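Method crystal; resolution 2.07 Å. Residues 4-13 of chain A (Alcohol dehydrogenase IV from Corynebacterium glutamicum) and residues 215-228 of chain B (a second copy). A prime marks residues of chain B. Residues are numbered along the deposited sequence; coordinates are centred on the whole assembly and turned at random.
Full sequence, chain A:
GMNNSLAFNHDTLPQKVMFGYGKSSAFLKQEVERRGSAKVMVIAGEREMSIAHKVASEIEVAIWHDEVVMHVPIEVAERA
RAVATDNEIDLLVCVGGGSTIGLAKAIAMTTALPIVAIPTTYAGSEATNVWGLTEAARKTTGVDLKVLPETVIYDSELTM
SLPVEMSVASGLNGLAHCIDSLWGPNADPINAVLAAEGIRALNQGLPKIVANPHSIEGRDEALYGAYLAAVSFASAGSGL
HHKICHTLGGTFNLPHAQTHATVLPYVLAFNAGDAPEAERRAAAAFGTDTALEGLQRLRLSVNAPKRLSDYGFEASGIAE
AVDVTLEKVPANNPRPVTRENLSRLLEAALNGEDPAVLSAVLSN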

# COMPACT_ATOMS: atom_id res chain seq x y z
N ASN A 4 18.54 -18.01 1.61
CA ASN A 4 17.14 -17.85 2.05
C ASN A 4 16.81 -16.39 2.41
O ASN A 4 15.98 -16.13 3.29
CB ASN A 4 16.86 -18.77 3.25
N SER A 5 17.42 -15.44 1.70
CA SER A 5 17.21 -14.01 1.98
C SER A 5 15.85 -13.51 1.48
O SER A 5 15.13 -14.23 0.81
CB SER A 5 18.34 -13.18 1.35
OG SER A 5 18.37 -13.32 -0.06
N LEU A 6 15.50 -12.28 1.84
CA LEU A 6 14.22 -11.72 1.46
C LEU A 6 14.01 -11.67 -0.07
O LEU A 6 14.83 -11.11 -0.81
CB LEU A 6 14.07 -10.31 2.04
CG LEU A 6 12.73 -9.62 1.80
CD1 LEU A 6 11.57 -10.55 2.15
CD2 LEU A 6 12.66 -8.31 2.60
N ALA A 7 12.91 -12.24 -0.51
CA ALA A 7 12.59 -12.26 -1.91
C ALA A 7 11.11 -12.20 -2.08
O ALA A 7 10.38 -12.94 -1.42
CB ALA A 7 13.14 -13.52 -2.54
N PHE A 8 10.64 -11.32 -2.96
CA PHE A 8 9.24 -11.21 -3.28
C PHE A 8 8.97 -10.45 -4.58
O PHE A 8 9.84 -9.78 -5.13
CB PHE A 8 8.45 -10.56 -2.12
CG PHE A 8 8.84 -9.13 -1.81
CD1 PHE A 8 9.81 -8.85 -0.84
CD2 PHE A 8 8.18 -8.06 -2.44
CE1 PHE A 8 10.15 -7.51 -0.55
CE2 PHE A 8 8.56 -6.72 -2.17
CZ PHE A 8 9.50 -6.45 -1.22
N ASN A 9 7.77 -10.66 -5.09
CA ASN A 9 7.26 -9.99 -6.27
C ASN A 9 5.88 -9.44 -5.87
O ASN A 9 4.93 -10.21 -5.64
CB ASN A 9 7.15 -11.00 -7.43
CG ASN A 9 6.82 -10.33 -8.78
OD1 ASN A 9 6.14 -9.31 -8.83
ND2 ASN A 9 7.27 -10.95 -9.87
N HIS A 10 5.79 -8.13 -5.73
CA HIS A 10 4.58 -7.53 -5.19
C HIS A 10 3.91 -6.60 -6.21
O HIS A 10 4.54 -5.71 -6.80
CB HIS A 10 4.90 -6.74 -3.91
CG HIS A 10 3.72 -6.02 -3.34
ND1 HIS A 10 2.90 -6.58 -2.39
CD2 HIS A 10 3.18 -4.82 -3.65
CE1 HIS A 10 1.90 -5.75 -2.14
NE2 HIS A 10 2.06 -4.67 -2.88
N ASP A 11 2.62 -6.81 -6.41
CA ASP A 11 1.82 -5.94 -7.26
C ASP A 11 1.00 -5.00 -6.39
O ASP A 11 0.09 -5.43 -5.69
CB ASP A 11 0.87 -6.75 -8.12
CG ASP A 11 1.60 -7.57 -9.15
OD1 ASP A 11 2.21 -6.99 -10.07
OD2 ASP A 11 1.57 -8.80 -9.03
N THR A 12 1.32 -3.72 -6.45
CA THR A 12 0.47 -2.72 -5.83
C THR A 12 -0.55 -2.31 -6.87
O THR A 12 -0.19 -1.87 -7.92
CB THR A 12 1.25 -1.53 -5.39
OG1 THR A 12 2.19 -1.93 -4.38
CG2 THR A 12 0.30 -0.45 -4.84
N LEU A 13 -1.83 -2.50 -6.54
CA LEU A 13 -2.91 -2.25 -7.48
C LEU A 13 -3.37 -0.81 -7.41
O LEU A 13 -3.46 -0.25 -6.33
CB LEU A 13 -4.10 -3.17 -7.15
CG LEU A 13 -3.81 -4.66 -7.20
CD1 LEU A 13 -5.08 -5.43 -6.94
CD2 LEU A 13 -3.14 -5.09 -8.54
N SER B 215 26.32 -6.61 4.05
CA SER B 215 25.29 -7.34 4.78
C SER B 215 24.05 -7.50 3.93
O SER B 215 23.42 -6.53 3.56
CB SER B 215 24.93 -6.61 6.06
OG SER B 215 23.82 -7.24 6.68
N ILE B 216 23.70 -8.75 3.62
CA ILE B 216 22.53 -9.01 2.82
C ILE B 216 21.29 -8.58 3.60
O ILE B 216 20.47 -7.81 3.10
CB ILE B 216 22.44 -10.49 2.45
CG1 ILE B 216 23.61 -10.86 1.50
CG2 ILE B 216 21.09 -10.77 1.81
CD1 ILE B 216 23.98 -12.37 1.45
N GLU B 217 21.19 -9.04 4.84
CA GLU B 217 20.07 -8.67 5.69
C GLU B 217 19.92 -7.15 5.83
O GLU B 217 18.84 -6.61 5.65
CB GLU B 217 20.25 -9.30 7.07
CG GLU B 217 19.14 -8.98 8.05
CD GLU B 217 19.40 -9.60 9.42
OE1 GLU B 217 19.84 -10.77 9.47
OE2 GLU B 217 19.18 -8.92 10.43
N GLY B 218 21.00 -6.48 6.18
CA GLY B 218 20.97 -5.03 6.38
C GLY B 218 20.73 -4.22 5.13
O GLY B 218 19.98 -3.25 5.15
N ARG B 219 21.39 -4.59 4.04
CA ARG B 219 21.17 -3.88 2.78
C ARG B 219 19.74 -4.13 2.26
O ARG B 219 19.14 -3.25 1.60
CB ARG B 219 22.18 -4.29 1.72
CG ARG B 219 23.61 -3.80 1.95
CD ARG B 219 23.77 -2.26 1.74
NE ARG B 219 25.17 -1.89 1.64
CZ ARG B 219 25.62 -0.66 1.40
NH1 ARG B 219 24.78 0.36 1.22
NH2 ARG B 219 26.93 -0.46 1.31
N ASP B 220 19.20 -5.33 2.51
CA ASP B 220 17.81 -5.62 2.10
C ASP B 220 16.82 -4.72 2.90
O ASP B 220 15.90 -4.14 2.34
CB ASP B 220 17.44 -7.10 2.31
CG ASP B 220 17.92 -8.01 1.18
OD1 ASP B 220 18.37 -7.50 0.14
OD2 ASP B 220 17.82 -9.24 1.32
N GLU B 221 17.02 -4.65 4.21
CA GLU B 221 16.15 -3.84 5.06
C GLU B 221 16.16 -2.38 4.65
O GLU B 221 15.11 -1.73 4.57
CB GLU B 221 16.55 -4.01 6.54
CG GLU B 221 16.16 -5.36 7.08
CD GLU B 221 16.65 -5.63 8.48
OE1 GLU B 221 17.75 -5.17 8.85
OE2 GLU B 221 15.95 -6.40 9.19
N ALA B 222 17.35 -1.86 4.34
CA ALA B 222 17.48 -0.46 3.94
C ALA B 222 16.78 -0.19 2.60
O ALA B 222 16.08 0.81 2.44
CB ALA B 222 18.97 -0.05 3.89
N LEU B 223 16.92 -1.12 1.67
CA LEU B 223 16.40 -0.91 0.34
C LEU B 223 14.85 -1.04 0.37
O LEU B 223 14.14 -0.24 -0.21
CB LEU B 223 17.05 -1.89 -0.61
CG LEU B 223 17.03 -1.65 -2.10
CD1 LEU B 223 17.54 -0.30 -2.44
CD2 LEU B 223 17.89 -2.77 -2.81
N TYR B 224 14.37 -2.02 1.10
CA TYR B 224 12.94 -2.17 1.33
C TYR B 224 12.39 -0.95 2.04
O TYR B 224 11.35 -0.39 1.64
CB TYR B 224 12.70 -3.45 2.14
CG TYR B 224 11.33 -3.58 2.72
CD1 TYR B 224 10.28 -4.05 1.95
CD2 TYR B 224 11.09 -3.27 4.04
CE1 TYR B 224 9.04 -4.20 2.48
CE2 TYR B 224 9.85 -3.43 4.59
CZ TYR B 224 8.82 -3.87 3.79
OH TYR B 224 7.58 -4.03 4.34
N GLY B 225 13.07 -0.52 3.09
CA GLY B 225 12.65 0.67 3.83
C GLY B 225 12.62 1.93 2.94
O GLY B 225 11.69 2.73 3.02
N ALA B 226 13.60 2.07 2.07
CA ALA B 226 13.62 3.21 1.16
C ALA B 226 12.38 3.18 0.22
O ALA B 226 11.80 4.23 -0.13
CB ALA B 226 14.89 3.24 0.37
N TYR B 227 11.96 1.98 -0.16
CA TYR B 227 10.80 1.86 -1.03
C TYR B 227 9.56 2.39 -0.38
O TYR B 227 8.85 3.24 -0.94
CB TYR B 227 10.55 0.43 -1.46
CG TYR B 227 9.34 0.33 -2.36
CD1 TYR B 227 9.28 1.07 -3.55
CD2 TYR B 227 8.29 -0.49 -2.06
CE1 TYR B 227 8.22 1.02 -4.37
CE2 TYR B 227 7.18 -0.56 -2.92
CZ TYR B 227 7.18 0.19 -4.08
OH TYR B 227 6.13 0.15 -4.97
N LEU B 228 9.26 1.87 0.81
CA LEU B 228 8.08 2.24 1.54
C LEU B 228 8.08 3.74 1.95
O LEU B 228 7.03 4.41 1.93
CB LEU B 228 7.90 1.33 2.76
CG LEU B 228 7.52 -0.09 2.40
CD1 LEU B 228 7.18 -0.83 3.60
CD2 LEU B 228 6.34 -0.10 1.44
O HOH W 1 17.16 -10.40 3.81
O HOH W 2 3.68 0.23 -3.74

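Leu6, Asp220′ and Tyr224′ cover the most surface in this contact, which buries 250 Å² in all. An N-terminal segment of chain A, which runs as a strand through Phe8 to Thr12, lies against a helix of chain B. No direct hydrogen bond joins the two stretches. Water and side-chain packing make the connection.

Leu6 and Asp220′ meet where the helix is near its start. Both CA-to-CB bonds point toward the other stretch. Leu6 N lies 3.9 Å from Asp220′ OD2, too far for a direct hydrogen bond. Water 1 fills the gap. The O of water 1 accepts from Leu6 N at 3.2 Å and donates to Asp220′ OD2 at 2.8 Å. The carboxylate thus reaches the backbone of the other chain through one water. Asp220′ OD1 is hydrogen-bonded elsewhere in the structure. Ser5 packs beside this site, with its CB 3.7 Å from Ile216′ CG2 and 4.0 Å from Asp220′ OD2.

Tyr224′ lies one helical turn beyond Asp220′, and its CA-to-CB bond also points toward the chain A stretch. Its partner is Phe8. Phe8 CZ approaches Tyr224′ CD1 at 4.1 Å, an apolar contact. CZ sits at the edge of the tyrosine ring, near its plane, so the rings are not stacked face to face. Phe8 has chi1 in the p well, and both residues are buried.

Farther along, Thr12 and Tyr227′ form a second water-mediated link. Thr12 OG1 and Tyr227′ OH are 4.5 Å apart. The O of water 2 lies 2.7 Å from Thr12 OG1 and 2.7 Å from Tyr227′ OH, and donates to the tyrosine oxygen.

The helix is held by its own bonds. Ser215′ caps its N-terminus: Ser215′ OG accepts from Gly218′ N at 3.0 Å. Tyr224′ N donates to Asp220′ O at 2.9 Å, directly linking the two main helix residues of the contact.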